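Local coordinates for protein phytoene synthase (Enterococcus hirae, PDB 5IYS) that probably condenses two farnesyl diphosphate molecules head to head into dehydrosqualene, using magnesium ions bound in its active site, at residues Val48-Cys52 / Phe106-Leu110; Asn98-Val102 / Leu144-Thr148; Lys115-Phe119 / Met180-Tyr184; Val210-Glu214 / Val256-Tyr261. All blocks are in the same frame, centred on the assembly; numbering follows the deposited sequence.

Contact 1 is the core of the set: six buried side chains, all apolar packing, between helices 39-60 and 104-116, beside the tail of one bound ligand and the phosphate end of the other. Contact 2 is apolar too and largely buried, but it joins two interhelical loops farther out, about 15 Å from contact 1 between centres; M101 CE bridges the two by packing on F106 and V48. Contact 3 returns to helix 104-116 at its C-terminal end, where packing on F119 mixes with charged groups near magnesium. Contact 4, partly buried across the chain's centre from contacts 1 and 2, ties helices 207-227 and 236-258 together with a paired salt bridge.

Contact 1. Residues Val48-Cys52 / Phe106-Leu110; sequences VYAFC and FFDML. With FPS (S-[(2E,6E)-3,7,11-trimethyldodeca-2,6,10-trienyl] trihydrogen thiodiphosphate), chain H; FPS (S-[(2E,6E)-3,7,11-trimethyldodeca-2,6,10-trienyl] trihydrogen thiodiphosphate), chain G.
F51 and F106 meet as a T-shaped pair: the edge of the F106 ring points into one face of F51, centroids 5.1 Å apart and planes at 72°. The atom doing the touching is F106 CD2, which sits above the rim of the F51 ring, 3.6 Å from F51 CE1. F51 gets there because its CG lies anti to the backbone N (chi1 166°), which throws the ring across to helix 104-116. The far end of the same ring meets L110, with L110 CD2 3.7 Å from F51 CZ, while M109 CG comes in at a slant. V48 adds a looser touch at the edge of F106. W89 of helix 87-98 also meets the F51 ring, and V88 and L92 of that helix pack on it.

M109 bends at chi2 and chi3, and this swings CE back to C52 SG, 4.0 Å away. The two sulfur-bearing side chains then share one ligand: M109 CE is 3.6 Å from C6 of FPS chain H, and C52 CB is 3.5 Å from its C7. The Y49 ring packs by CD2 on C12 of that tail, and its OH is hydrogen-bonded to R53 NE and to O1A of FPS chain G, the latter at a doubtfully short modelled separation. The helices cross at 27°; prenyl chains held within an all-helical bundle are characteristic of the isoprenoid synthase fold of this family.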
loop_
_atom_site.group_PDB
_atom_site.type_symbol
_atom_site.label_atom_id
_atom_site.label_comp_id
_atom_site.label_asym_id
_atom_site.label_seq_id
_atom_site.Cartn_x
_atom_site.Cartn_y
_atom_site.Cartn_z
ATOM N N VAL A 48 -10.348 -5.688 3.247
ATOM C CA VAL A 48 -8.902 -5.912 3.362
ATOM C C VAL A 48 -8.185 -4.627 3.749
ATOM O O VAL A 48 -7.342 -4.644 4.641
ATOM C CB VAL A 48 -8.293 -6.364 1.993
ATOM C CG1 VAL A 48 -6.753 -6.349 2.075
ATOM C CG2 VAL A 48 -8.790 -7.763 1.695
ATOM N N TYR A 49 -8.636 -3.506 3.195
ATOM C CA TYR A 49 -8.126 -2.194 3.586
ATOM C C TYR A 49 -8.299 -1.951 5.091
ATOM O O TYR A 49 -7.360 -1.517 5.781
ATOM C CB TYR A 49 -8.864 -1.076 2.834
ATOM C CG TYR A 49 -8.301 0.288 3.168
ATOM C CD1 TYR A 49 -8.752 0.990 4.294
ATOM C CD2 TYR A 49 -7.181 0.767 2.494
ATOM C CE1 TYR A 49 -8.110 2.170 4.688
ATOM C CE2 TYR A 49 -6.558 1.945 2.866
ATOM C CZ TYR A 49 -7.031 2.635 3.971
ATOM O OH TYR A 49 -6.399 3.801 4.369
ATOM N N ALA A 50 -9.503 -2.229 5.581
ATOM C CA ALA A 50 -9.809 -2.087 7.009
ATOM C C ALA A 50 -8.851 -2.878 7.906
ATOM O O ALA A 50 -8.488 -2.423 8.990
ATOM C CB ALA A 50 -11.264 -2.511 7.281
ATOM N N PHE A 51 -8.612 -4.135 7.571
ATOM C CA PHE A 51 -7.671 -4.944 8.337
ATOM C C PHE A 51 -6.294 -4.281 8.329
ATOM O O PHE A 51 -5.701 -4.067 9.397
ATOM C CB PHE A 51 -7.590 -6.363 7.785
ATOM C CG PHE A 51 -6.409 -7.142 8.311
ATOM C CD1 PHE A 51 -5.163 -7.006 7.710
ATOM C CD2 PHE A 51 -6.538 -7.954 9.437
ATOM C CE1 PHE A 51 -4.050 -7.725 8.183
ATOM C CE2 PHE A 51 -5.435 -8.690 9.925
ATOM C CZ PHE A 51 -4.186 -8.530 9.316
ATOM N N CYS A 52 -5.830 -3.868 7.148
ATOM C CA CYS A 52 -4.504 -3.227 7.059
ATOM C C CYS A 52 -4.422 -1.922 7.867
ATOM O O CYS A 52 -3.415 -1.614 8.529
ATOM C CB CYS A 52 -4.159 -2.947 5.599
ATOM S SG CYS A 52 -3.898 -4.455 4.621
ATOM N N PHE A 106 -1.531 -11.952 5.383
ATOM C CA PHE A 106 -2.107 -11.180 6.499
ATOM C C PHE A 106 -1.171 -11.283 7.705
ATOM O O PHE A 106 -0.946 -10.302 8.417
ATOM C CB PHE A 106 -3.516 -11.700 6.868
ATOM C CG PHE A 106 -4.563 -11.385 5.827
ATOM C CD1 PHE A 106 -4.687 -12.166 4.686
ATOM C CD2 PHE A 106 -5.365 -10.263 5.963
ATOM C CE1 PHE A 106 -5.613 -11.826 3.686
ATOM C CE2 PHE A 106 -6.321 -9.963 5.016
ATOM C CZ PHE A 106 -6.414 -10.727 3.852
ATOM N N PHE A 107 -0.586 -12.469 7.892
ATOM C CA PHE A 107 0.370 -12.699 8.969
ATOM C C PHE A 107 1.633 -11.870 8.683
ATOM O O PHE A 107 2.180 -11.224 9.567
ATOM C CB PHE A 107 0.717 -14.200 8.989
ATOM C CG PHE A 107 -0.239 -15.052 9.770
ATOM C CD1 PHE A 107 -0.304 -14.955 11.161
ATOM C CD2 PHE A 107 -1.027 -15.994 9.129
ATOM C CE1 PHE A 107 -1.176 -15.768 11.892
ATOM C CE2 PHE A 107 -1.832 -16.869 9.851
ATOM C CZ PHE A 107 -1.942 -16.726 11.228
ATOM N N ASP A 108 2.083 -11.877 7.430
ATOM C CA ASP A 108 3.225 -11.062 7.011
ATOM C C ASP A 108 3.053 -9.567 7.328
ATOM O O ASP A 108 4.008 -8.910 7.719
ATOM C CB ASP A 108 3.552 -11.278 5.515
ATOM C CG ASP A 108 4.111 -12.667 5.219
ATOM O OD1 ASP A 108 4.563 -13.328 6.187
ATOM O OD2 ASP A 108 4.158 -13.094 4.024
ATOM N N MET A 109 1.897 -8.989 7.008
ATOM C CA MET A 109 1.585 -7.619 7.400
ATOM C C MET A 109 1.780 -7.372 8.908
ATOM O O MET A 109 2.397 -6.380 9.296
ATOM C CB MET A 109 0.147 -7.269 6.962
ATOM C CG MET A 109 -0.421 -5.910 7.446
ATOM S SD MET A 109 0.592 -4.520 6.915
ATOM C CE MET A 109 0.018 -4.204 5.235
ATOM N N LEU A 110 1.253 -8.245 9.761
ATOM C CA LEU A 110 1.375 -7.993 11.205
ATOM C C LEU A 110 2.861 -8.064 11.591
ATOM O O LEU A 110 3.306 -7.365 12.482
ATOM C CB LEU A 110 0.581 -9.024 11.999
ATOM C CG LEU A 110 -0.910 -8.982 11.623
ATOM C CD1 LEU A 110 -1.727 -9.785 12.629
ATOM C CD2 LEU A 110 -1.383 -7.537 11.590
HETATM C C1 FPS H . 0.749 3.083 4.621
HETATM S S1 FPS H . 2.492 3.360 4.566
HETATM C C2 FPS H . 0.467 1.827 5.409
HETATM C C3 FPS H . 0.748 0.579 4.994
HETATM C C4 FPS H . 1.481 0.273 3.715
HETATM C C5 FPS H . 0.344 -0.566 5.896
HETATM C C6 FPS H . -1.163 -0.812 5.854
HETATM C C7 FPS H . -1.669 -0.846 4.422
HETATM C C8 FPS H . -2.762 -0.163 4.053
HETATM C C10 FPS H . -3.143 -0.216 2.592
HETATM C C9 FPS H . -3.517 0.696 5.032
HETATM C C11 FPS H . -4.119 -1.326 2.270
HETATM C C12 FPS H . -4.662 -0.917 0.907
HETATM C C13 FPS H . -5.543 -1.644 0.195
HETATM C C14 FPS H . -6.105 -2.950 0.666
HETATM C C15 FPS H . -5.968 -1.124 -1.142
HETATM P PA FPS H . 2.680 4.593 6.183
HETATM O O1A FPS H . 2.235 3.874 7.403
HETATM O O2A FPS H . 4.230 4.994 6.341
HETATM O O3A FPS H . 1.960 5.994 5.804
HETATM P PB FPS H . 0.615 6.608 6.397
HETATM O O1B FPS H . 1.040 7.873 7.093
HETATM O O2B FPS H . -0.086 5.705 7.389
HETATM O O3B FPS H . -0.297 6.863 5.216
HETATM C C1 FPS G . -0.754 3.514 1.208
HETATM S S1 FPS G . -2.118 3.235 2.274
HETATM C C2 FPS G . -0.512 2.136 0.619
HETATM C C3 FPS G . 0.700 1.640 0.315
HETATM C C4 FPS G . 1.939 2.461 0.517
HETATM C C5 FPS G . 0.854 0.251 -0.272
HETATM C C6 FPS G . -0.451 -0.522 -0.461
HETATM C C7 FPS G . -0.189 -1.689 -1.392
HETATM C C8 FPS G . -1.095 -2.106 -2.294
HETATM C C10 FPS G . -0.767 -3.357 -3.079
HETATM C C9 FPS G . -2.430 -1.430 -2.496
HETATM C C11 FPS G . -0.854 -3.048 -4.576
HETATM C C12 FPS G . -0.711 -4.317 -5.400
HETATM C C13 FPS G . -1.745 -5.063 -5.850
HETATM C C14 FPS G . -1.477 -6.286 -6.688
HETATM C C15 FPS G . -3.179 -4.695 -5.569
HETATM P PA FPS G . -3.103 4.993 2.723
HETATM O O1A FPS G . -4.512 4.749 3.045
HETATM O O2A FPS G . -2.384 5.400 4.114
HETATM O O3A FPS G . -2.844 6.210 1.724
HETATM P PB FPS G . -1.538 7.122 2.043
HETATM O O1B FPS G . -1.919 8.324 2.864
HETATM O O2B FPS G . -0.980 7.412 0.670
HETATM O O3B FPS G . -0.471 6.401 2.838
#

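Contact 2. Residues Asn98-Val102 / Leu144-Thr148; sequences NFPMV and LPLLT
L144 O, gripped by two backbone N-H groups, closes the turn that holds P145 and L146 against F99, P100 and M101: L147 N bonds to it at 2.9 Å, and T148 N reaches it more weakly. Across the contact there is no hydrogen bond, just shape. L146 CD2 lies over one face of the F99 ring, a CH-pi contact 3.8 Å from the centroid and 23° off the ring normal. L146 CD2 is displaced toward the rim and comes within 3.4 Å of F99 CD2. The two side chains cross at about a right angle, and on the L146 side the CD2 methyl makes the touch.

The two prolines slide past each other in opposite directions, P145 CB being 4.1 Å from P100 CD. P100 is the centre of an inverse gamma turn, and its carbonyl O rests 3.5 Å from P145 CG. M101 bends at chi2, which lays its SD 4.0 Å from P145 CB and also against L146 CD2.

Both segments are links between helices, 98-102 joining helix 87-98 to helix 104-116 and 144-148 following helix 125-143. Helix 39-60 supports F99 and L146 through S44, and M101 packs on V95 and F96 of helix 87-98.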
loop_
_atom_site.group_PDB
_atom_site.type_symbol
_atom_site.label_atom_id
_atom_site.label_comp_id
_atom_site.label_asym_id
_atom_site.label_seq_id
_atom_site.Cartn_x
_atom_site.Cartn_y
_atom_site.Cartn_z
ATOM N N ASN A 98 -15.783 -16.565 -0.323
ATOM C CA ASN A 98 -16.152 -16.330 -1.721
ATOM C C ASN A 98 -14.999 -16.432 -2.708
ATOM O O ASN A 98 -15.230 -16.557 -3.906
ATOM C CB ASN A 98 -16.819 -14.955 -1.901
ATOM C CG ASN A 98 -18.237 -14.882 -1.303
ATOM O OD1 ASN A 98 -18.846 -15.882 -0.921
ATOM N ND2 ASN A 98 -18.743 -13.656 -1.174
ATOM N N PHE A 99 -13.780 -16.158 -2.246
ATOM C CA PHE A 99 -12.591 -16.137 -3.112
ATOM C C PHE A 99 -11.511 -16.976 -2.436
ATOM O O PHE A 99 -11.550 -17.123 -1.218
ATOM C CB PHE A 99 -12.093 -14.695 -3.278
ATOM C CG PHE A 99 -13.063 -13.813 -4.024
ATOM C CD1 PHE A 99 -13.077 -13.795 -5.410
ATOM C CD2 PHE A 99 -13.959 -13.005 -3.334
ATOM C CE1 PHE A 99 -13.989 -12.983 -6.093
ATOM C CE2 PHE A 99 -14.885 -12.237 -4.005
ATOM C CZ PHE A 99 -14.904 -12.233 -5.384
ATOM N N PRO A 100 -10.513 -17.445 -3.196
ATOM C CA PRO A 100 -9.438 -18.267 -2.626
ATOM C C PRO A 100 -8.408 -17.424 -1.892
ATOM O O PRO A 100 -7.220 -17.386 -2.242
ATOM C CB PRO A 100 -8.838 -18.956 -3.850
ATOM C CG PRO A 100 -9.158 -18.060 -4.999
ATOM C CD PRO A 100 -10.402 -17.287 -4.662
ATOM N N MET A 101 -8.890 -16.635 -0.933
ATOM C CA MET A 101 -8.006 -15.812 -0.118
ATOM C C MET A 101 -7.112 -16.721 0.718
ATOM O O MET A 101 -7.541 -17.809 1.103
ATOM C CB MET A 101 -8.897 -14.988 0.817
ATOM C CG MET A 101 -9.796 -14.049 0.018
ATOM S SD MET A 101 -8.920 -12.616 -0.681
ATOM C CE MET A 101 -8.484 -11.727 0.820
ATOM N N VAL A 102 -5.929 -16.232 1.082
ATOM C CA VAL A 102 -4.995 -16.991 1.925
ATOM C C VAL A 102 -4.537 -16.150 3.107
ATOM O O VAL A 102 -4.318 -14.942 2.983
ATOM C CB VAL A 102 -3.794 -17.557 1.111
ATOM C CG1 VAL A 102 -4.317 -18.480 0.008
ATOM C CG2 VAL A 102 -3.027 -16.447 0.445
ATOM N N LEU A 144 -4.771 -10.286 -4.474
ATOM C CA LEU A 144 -4.675 -10.972 -5.760
ATOM C C LEU A 144 -5.863 -11.889 -6.059
ATOM O O LEU A 144 -6.308 -11.975 -7.203
ATOM C CB LEU A 144 -3.389 -11.792 -5.823
ATOM C CG LEU A 144 -2.178 -11.175 -6.537
ATOM C CD1 LEU A 144 -0.990 -12.182 -6.703
ATOM C CD2 LEU A 144 -2.601 -10.626 -7.897
ATOM N N PRO A 145 -6.360 -12.628 -5.052
ATOM C CA PRO A 145 -7.414 -13.567 -5.398
ATOM C C PRO A 145 -8.700 -12.850 -5.800
ATOM O O PRO A 145 -9.585 -13.466 -6.391
ATOM C CB PRO A 145 -7.623 -14.362 -4.097
ATOM C CG PRO A 145 -6.308 -14.250 -3.374
ATOM C CD PRO A 145 -5.899 -12.819 -3.666
ATOM N N LEU A 146 -8.807 -11.561 -5.509
ATOM C CA LEU A 146 -9.954 -10.804 -6.032
ATOM C C LEU A 146 -9.824 -10.387 -7.490
ATOM O O LEU A 146 -10.771 -9.834 -8.063
ATOM C CB LEU A 146 -10.268 -9.562 -5.184
ATOM C CG LEU A 146 -10.275 -9.785 -3.669
ATOM C CD1 LEU A 146 -10.332 -8.470 -2.870
ATOM C CD2 LEU A 146 -11.449 -10.646 -3.283
ATOM N N LEU A 147 -8.598 -10.468 -8.009
ATOM C CA LEU A 147 -8.233 -9.764 -9.237
ATOM C C LEU A 147 -7.867 -10.672 -10.403
ATOM O O LEU A 147 -7.704 -10.207 -11.521
ATOM C CB LEU A 147 -7.067 -8.805 -8.939
ATOM C CG LEU A 147 -7.266 -7.774 -7.818
ATOM C CD1 LEU A 147 -5.965 -7.003 -7.613
ATOM C CD2 LEU A 147 -8.390 -6.824 -8.238
ATOM N N THR A 148 -7.607 -11.944 -10.131
ATOM C CA THR A 148 -7.108 -12.840 -11.158
ATOM C C THR A 148 -7.653 -14.230 -10.842
ATOM O O THR A 148 -7.839 -14.558 -9.672
ATOM C CB THR A 148 -5.534 -12.837 -11.248
ATOM O OG1 THR A 148 -5.111 -13.636 -12.364
ATOM C CG2 THR A 148 -4.889 -13.397 -10.009
#

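Contact 3. Residues Lys115-Phe119 / Met180-Tyr184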
loop_
_atom_site.group_PDB
_atom_site.type_symbol
_atom_site.label_atom_id
_atom_site.label_comp_id
_atom_site.label_asym_id
_atom_site.label_seq_id
_atom_site.Cartn_x
_atom_site.Cartn_y
_atom_site.Cartn_z
ATOM N N LYS A 115 7.691 -5.037 13.433
ATOM C CA LYS A 115 9.036 -4.516 13.224
ATOM C C LYS A 115 9.141 -2.990 13.240
ATOM O O LYS A 115 10.110 -2.422 13.761
ATOM C CB LYS A 115 9.638 -5.054 11.930
ATOM C CG LYS A 115 11.154 -5.091 11.986
ATOM C CD LYS A 115 11.790 -4.458 10.777
ATOM C CE LYS A 115 13.301 -4.682 10.825
ATOM N NZ LYS A 115 13.947 -3.991 11.974
ATOM N N ASP A 116 8.155 -2.318 12.654
ATOM C CA ASP A 116 8.079 -0.866 12.771
ATOM C C ASP A 116 7.934 -0.380 14.199
ATOM O O ASP A 116 8.346 0.732 14.506
ATOM C CB ASP A 116 6.921 -0.313 11.957
ATOM C CG ASP A 116 7.291 -0.098 10.527
ATOM O OD1 ASP A 116 8.468 0.242 10.262
ATOM O OD2 ASP A 116 6.383 -0.205 9.680
ATOM N N ALA A 117 7.342 -1.202 15.057
ATOM C CA ALA A 117 7.169 -0.839 16.453
ATOM C C ALA A 117 8.501 -0.656 17.184
ATOM O O ALA A 117 8.539 -0.053 18.254
ATOM C CB ALA A 117 6.320 -1.869 17.153
ATOM N N ASP A 118 9.570 -1.245 16.654
ATOM C CA ASP A 118 10.919 -1.056 17.181
ATOM C C ASP A 118 11.816 -0.643 16.013
ATOM O O ASP A 118 12.545 -1.458 15.436
ATOM C CB ASP A 118 11.407 -2.352 17.848
ATOM C CG ASP A 118 12.917 -2.372 18.122
ATOM O OD1 ASP A 118 13.589 -1.309 18.159
ATOM O OD2 ASP A 118 13.436 -3.483 18.356
ATOM N N PHE A 119 11.681 0.614 15.604
ATOM C CA PHE A 119 12.165 1.021 14.289
ATOM C C PHE A 119 13.689 0.985 14.160
ATOM O O PHE A 119 14.377 1.521 15.020
ATOM C CB PHE A 119 11.648 2.410 13.902
ATOM C CG PHE A 119 11.969 2.766 12.482
ATOM C CD1 PHE A 119 11.293 2.146 11.444
ATOM C CD2 PHE A 119 13.085 3.529 12.185
ATOM C CE1 PHE A 119 11.644 2.386 10.133
ATOM C CE2 PHE A 119 13.455 3.738 10.885
ATOM C CZ PHE A 119 12.756 3.130 9.860
ATOM N N MET A 180 9.693 12.053 13.171
ATOM C CA MET A 180 9.088 11.038 14.011
ATOM C C MET A 180 10.142 10.083 14.539
ATOM O O MET A 180 9.817 9.158 15.274
ATOM C CB MET A 180 8.062 10.227 13.216
ATOM C CG MET A 180 6.817 10.994 12.803
ATOM S SD MET A 180 6.038 11.908 14.154
ATOM C CE MET A 180 4.804 12.847 13.243
ATOM N N GLY A 181 11.388 10.281 14.131
ATOM C CA GLY A 181 12.453 9.347 14.474
ATOM C C GLY A 181 12.683 8.204 13.497
ATOM O O GLY A 181 13.442 7.262 13.779
ATOM N N ARG A 182 12.118 8.325 12.299
ATOM C CA ARG A 182 12.297 7.273 11.320
ATOM C C ARG A 182 13.051 7.718 10.080
ATOM O O ARG A 182 12.674 8.690 9.425
ATOM C CB ARG A 182 10.947 6.674 10.930
ATOM C CG ARG A 182 10.156 6.100 12.096
ATOM C CD ARG A 182 9.073 5.192 11.550
ATOM N NE ARG A 182 8.157 4.751 12.595
ATOM C CZ ARG A 182 7.084 3.992 12.385
ATOM N NH1 ARG A 182 6.812 3.514 11.173
ATOM N NH2 ARG A 182 6.292 3.689 13.405
ATOM N N ILE A 183 14.027 6.909 9.682
ATOM C CA ILE A 183 14.676 7.081 8.387
ATOM C C ILE A 183 14.514 5.777 7.630
ATOM O O ILE A 183 15.038 4.754 8.061
ATOM C CB ILE A 183 16.184 7.432 8.516
ATOM C CG1 ILE A 183 16.353 8.735 9.312
ATOM C CG2 ILE A 183 16.839 7.546 7.130
ATOM C CD1 ILE A 183 17.812 9.192 9.470
ATOM N N TYR A 184 13.735 5.810 6.550
ATOM C CA TYR A 184 13.641 4.658 5.649
ATOM C C TYR A 184 14.715 4.612 4.564
ATOM O O TYR A 184 14.994 3.564 3.985
ATOM C CB TYR A 184 12.232 4.617 5.030
ATOM C CG TYR A 184 11.161 4.306 6.054
ATOM C CD1 TYR A 184 10.870 2.990 6.408
ATOM C CD2 TYR A 184 10.467 5.333 6.698
ATOM C CE1 TYR A 184 9.904 2.703 7.338
ATOM C CE2 TYR A 184 9.488 5.055 7.632
ATOM C CZ TYR A 184 9.203 3.734 7.935
ATOM O OH TYR A 184 8.214 3.450 8.854
#
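A Schellman motif at G181 ends helix 174-179, and the loop leaving it carries R182 and Y184 to F119 and D116, beside the magnesium site. F119 CG is anti to the backbone N (chi1 -172°), sending the ring into the loop, where R182 CG stands 4.0 Å from the F119 centroid, a CH-pi contact. The guanidinium plane is only 8° from that of the ring, but the CG and CD methylenes lie over the face. The F119 edge meets the face of Y184 in a T-shaped pair with planes at 65°, and CE1 of the two rings come within 3.3 Å. I183 O lies at the edge of F119, 3.3 Å from F119 CZ, buried with no polar partner.

R182 NH1 donates to Y184 OH at 2.7 Å, within the guanidinium plane, fixing its rotation. Its NH2 makes a salt bridge to the magnesium ligand D60. D116 OD1 makes a long salt bridge to R182 NH1, 3.8 Å, from well out of the guanidinium plane, while OD2 is hydrogen-bonded to Y131.

The D116-R182 attraction is therefore one of charge alone, and R182 probably helps balance the carboxylates near the magnesium ions while Y184 and F119 position it.

Contact 4. Residues Val210-Glu214 / Val256-Tyr261; sequences VALWE and VRKQHY
V210 starts the contact by setting its CG1 over the middle of the Y261 ring, 3.7 Å from the centroid and only 12° off the normal, a clean CH-pi contact. Its CG2 touches the CG side of the same ring, while R257 CA approaches the opposite face near the rim.

One turn on, W213 takes the edge of Y261 over one face of its indole six-membered ring, a T-shaped pair with planes at 78° and Y261 CE1 3.6 Å from W213 CE3. The far end of the indole reaches V256, whose CG1 is 3.5 Å from W213 CZ2. R257 NE lies near the plane of the indole, 3.7 Å from W213 CZ3. W213 NE1 is hydrogen-bonded to L171 O.

E214 completes the run. A bend at chi2 (-72°) brings its carboxylate to R257, which grips it side-on: NE to OE2 at 2.9 Å and NH2 to OE1 at 2.9 Å, each on a syn lone pair and close to the guanidinium plane. Y261 OH also bonds to OE2; the modelled separation is very short, so its exact length is doubtful. Y261 is delivered there by the Schellman motif that ends helix 236-258, with H260 as its C-prime residue.

The paired bonds from R257 would favour the ionised form of E214, with Y261 OH adding a bond of uncertain length. R257, also salt-bridged to E221 through NH1, is shared by two carboxylates and probably stays charged, clamping the end of helix 236-258 to helix 207-227.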
loop_
_atom_site.group_PDB
_atom_site.type_symbol
_atom_site.label_atom_id
_atom_site.label_comp_id
_atom_site.label_asym_id
_atom_site.label_seq_id
_atom_site.Cartn_x
_atom_site.Cartn_y
_atom_site.Cartn_z
ATOM N N VAL A 210 18.740 15.166 -3.498
ATOM C CA VAL A 210 17.982 15.055 -4.739
ATOM C C VAL A 210 18.481 13.870 -5.563
ATOM O O VAL A 210 17.691 13.060 -6.050
ATOM C CB VAL A 210 17.981 16.362 -5.557
ATOM C CG1 VAL A 210 17.287 16.136 -6.908
ATOM C CG2 VAL A 210 17.249 17.470 -4.780
ATOM N N ALA A 211 19.801 13.704 -5.601
ATOM C CA ALA A 211 20.419 12.568 -6.272
ATOM C C ALA A 211 19.869 11.254 -5.734
ATOM O O ALA A 211 19.489 10.374 -6.512
ATOM C CB ALA A 211 21.921 12.628 -6.098
ATOM N N LEU A 212 19.905 11.107 -4.410
ATOM C CA LEU A 212 19.438 9.908 -3.737
ATOM C C LEU A 212 17.943 9.681 -3.984
ATOM O O LEU A 212 17.554 8.603 -4.426
ATOM C CB LEU A 212 19.703 10.013 -2.234
ATOM C CG LEU A 212 19.418 8.793 -1.349
ATOM C CD1 LEU A 212 20.034 8.973 0.054
ATOM C CD2 LEU A 212 17.925 8.504 -1.251
ATOM N N TRP A 213 17.142 10.714 -3.734
ATOM C CA TRP A 213 15.718 10.721 -4.030
ATOM C C TRP A 213 15.449 10.186 -5.438
ATOM O O TRP A 213 14.690 9.224 -5.630
ATOM C CB TRP A 213 15.144 12.127 -3.855
ATOM C CG TRP A 213 13.637 12.163 -3.749
ATOM C CD1 TRP A 213 12.898 12.260 -2.594
ATOM C CD2 TRP A 213 12.692 12.138 -4.827
ATOM N NE1 TRP A 213 11.556 12.235 -2.889
ATOM C CE2 TRP A 213 11.401 12.205 -4.252
ATOM C CE3 TRP A 213 12.808 12.085 -6.222
ATOM C CZ2 TRP A 213 10.232 12.238 -5.024
ATOM C CZ3 TRP A 213 11.652 12.053 -6.988
ATOM C CH2 TRP A 213 10.374 12.127 -6.387
ATOM N N GLU A 214 16.101 10.784 -6.418
ATOM C CA GLU A 214 15.902 10.384 -7.801
ATOM C C GLU A 214 16.370 8.971 -8.097
ATOM O O GLU A 214 15.733 8.273 -8.884
ATOM C CB GLU A 214 16.496 11.393 -8.776
ATOM C CG GLU A 214 15.680 12.679 -8.865
ATOM C CD GLU A 214 14.348 12.513 -9.593
ATOM O OE1 GLU A 214 14.015 11.412 -10.081
ATOM O OE2 GLU A 214 13.579 13.484 -9.637
ATOM N N VAL A 256 6.220 15.761 -5.864
ATOM C CA VAL A 256 7.406 16.132 -5.090
ATOM C C VAL A 256 8.424 16.810 -6.003
ATOM O O VAL A 256 9.052 17.798 -5.629
ATOM C CB VAL A 256 8.056 14.926 -4.379
ATOM C CG1 VAL A 256 9.320 15.336 -3.641
ATOM C CG2 VAL A 256 7.076 14.268 -3.429
ATOM N N ARG A 257 8.591 16.278 -7.206
ATOM C CA ARG A 257 9.455 16.943 -8.176
ATOM C C ARG A 257 8.961 18.363 -8.487
ATOM O O ARG A 257 9.743 19.309 -8.470
ATOM C CB ARG A 257 9.538 16.115 -9.456
ATOM C CG ARG A 257 10.270 14.813 -9.316
ATOM C CD ARG A 257 10.073 13.990 -10.566
ATOM N NE ARG A 257 10.921 12.806 -10.582
ATOM C CZ ARG A 257 10.478 11.576 -10.803
ATOM N NH1 ARG A 257 9.198 11.381 -11.086
ATOM N NH2 ARG A 257 11.324 10.553 -10.842
ATOM N N LYS A 258 7.661 18.532 -8.733
ATOM C CA LYS A 258 7.128 19.836 -9.123
ATOM C C LYS A 258 7.315 20.847 -8.007
ATOM O O LYS A 258 7.494 22.035 -8.277
ATOM C CB LYS A 258 5.641 19.771 -9.494
ATOM C CG LYS A 258 5.330 19.029 -10.792
ATOM C CD LYS A 258 6.312 19.358 -11.911
ATOM C CE LYS A 258 7.495 18.383 -11.961
ATOM N NZ LYS A 258 7.065 16.979 -12.273
ATOM N N GLN A 259 7.229 20.396 -6.760
ATOM C CA GLN A 259 7.461 21.265 -5.612
ATOM C C GLN A 259 8.949 21.350 -5.290
ATOM O O GLN A 259 9.349 21.735 -4.190
ATOM C CB GLN A 259 6.653 20.788 -4.402
ATOM C CG GLN A 259 5.124 20.905 -4.599
ATOM C CD GLN A 259 4.328 20.360 -3.416
ATOM O OE1 GLN A 259 3.089 20.360 -3.418
ATOM N NE2 GLN A 259 5.038 19.807 -2.439
ATOM N N HIS A 260 9.760 20.972 -6.275
ATOM C CA HIS A 260 11.219 21.099 -6.216
ATOM C C HIS A 260 11.838 20.328 -5.045
ATOM O O HIS A 260 12.769 20.810 -4.379
ATOM C CB HIS A 260 11.672 22.570 -6.259
ATOM C CG HIS A 260 10.924 23.412 -7.249
ATOM N ND1 HIS A 260 11.013 23.221 -8.615
ATOM C CD2 HIS A 260 10.048 24.428 -7.068
ATOM C CE1 HIS A 260 10.207 24.071 -9.230
ATOM N NE2 HIS A 260 9.605 24.808 -8.313
ATOM N N TYR A 261 11.355 19.096 -4.858
ATOM C CA TYR A 261 11.880 18.204 -3.844
ATOM C C TYR A 261 11.680 18.765 -2.438
ATOM O O TYR A 261 12.604 18.802 -1.631
ATOM C CB TYR A 261 13.348 17.907 -4.117
ATOM C CG TYR A 261 13.568 17.330 -5.494
ATOM C CD1 TYR A 261 13.249 16.003 -5.773
ATOM C CD2 TYR A 261 13.889 18.162 -6.557
ATOM C CE1 TYR A 261 13.380 15.498 -7.063
ATOM C CE2 TYR A 261 14.058 17.665 -7.834
ATOM C CZ TYR A 261 13.801 16.340 -8.090
ATOM O OH TYR A 261 13.989 15.877 -9.377
#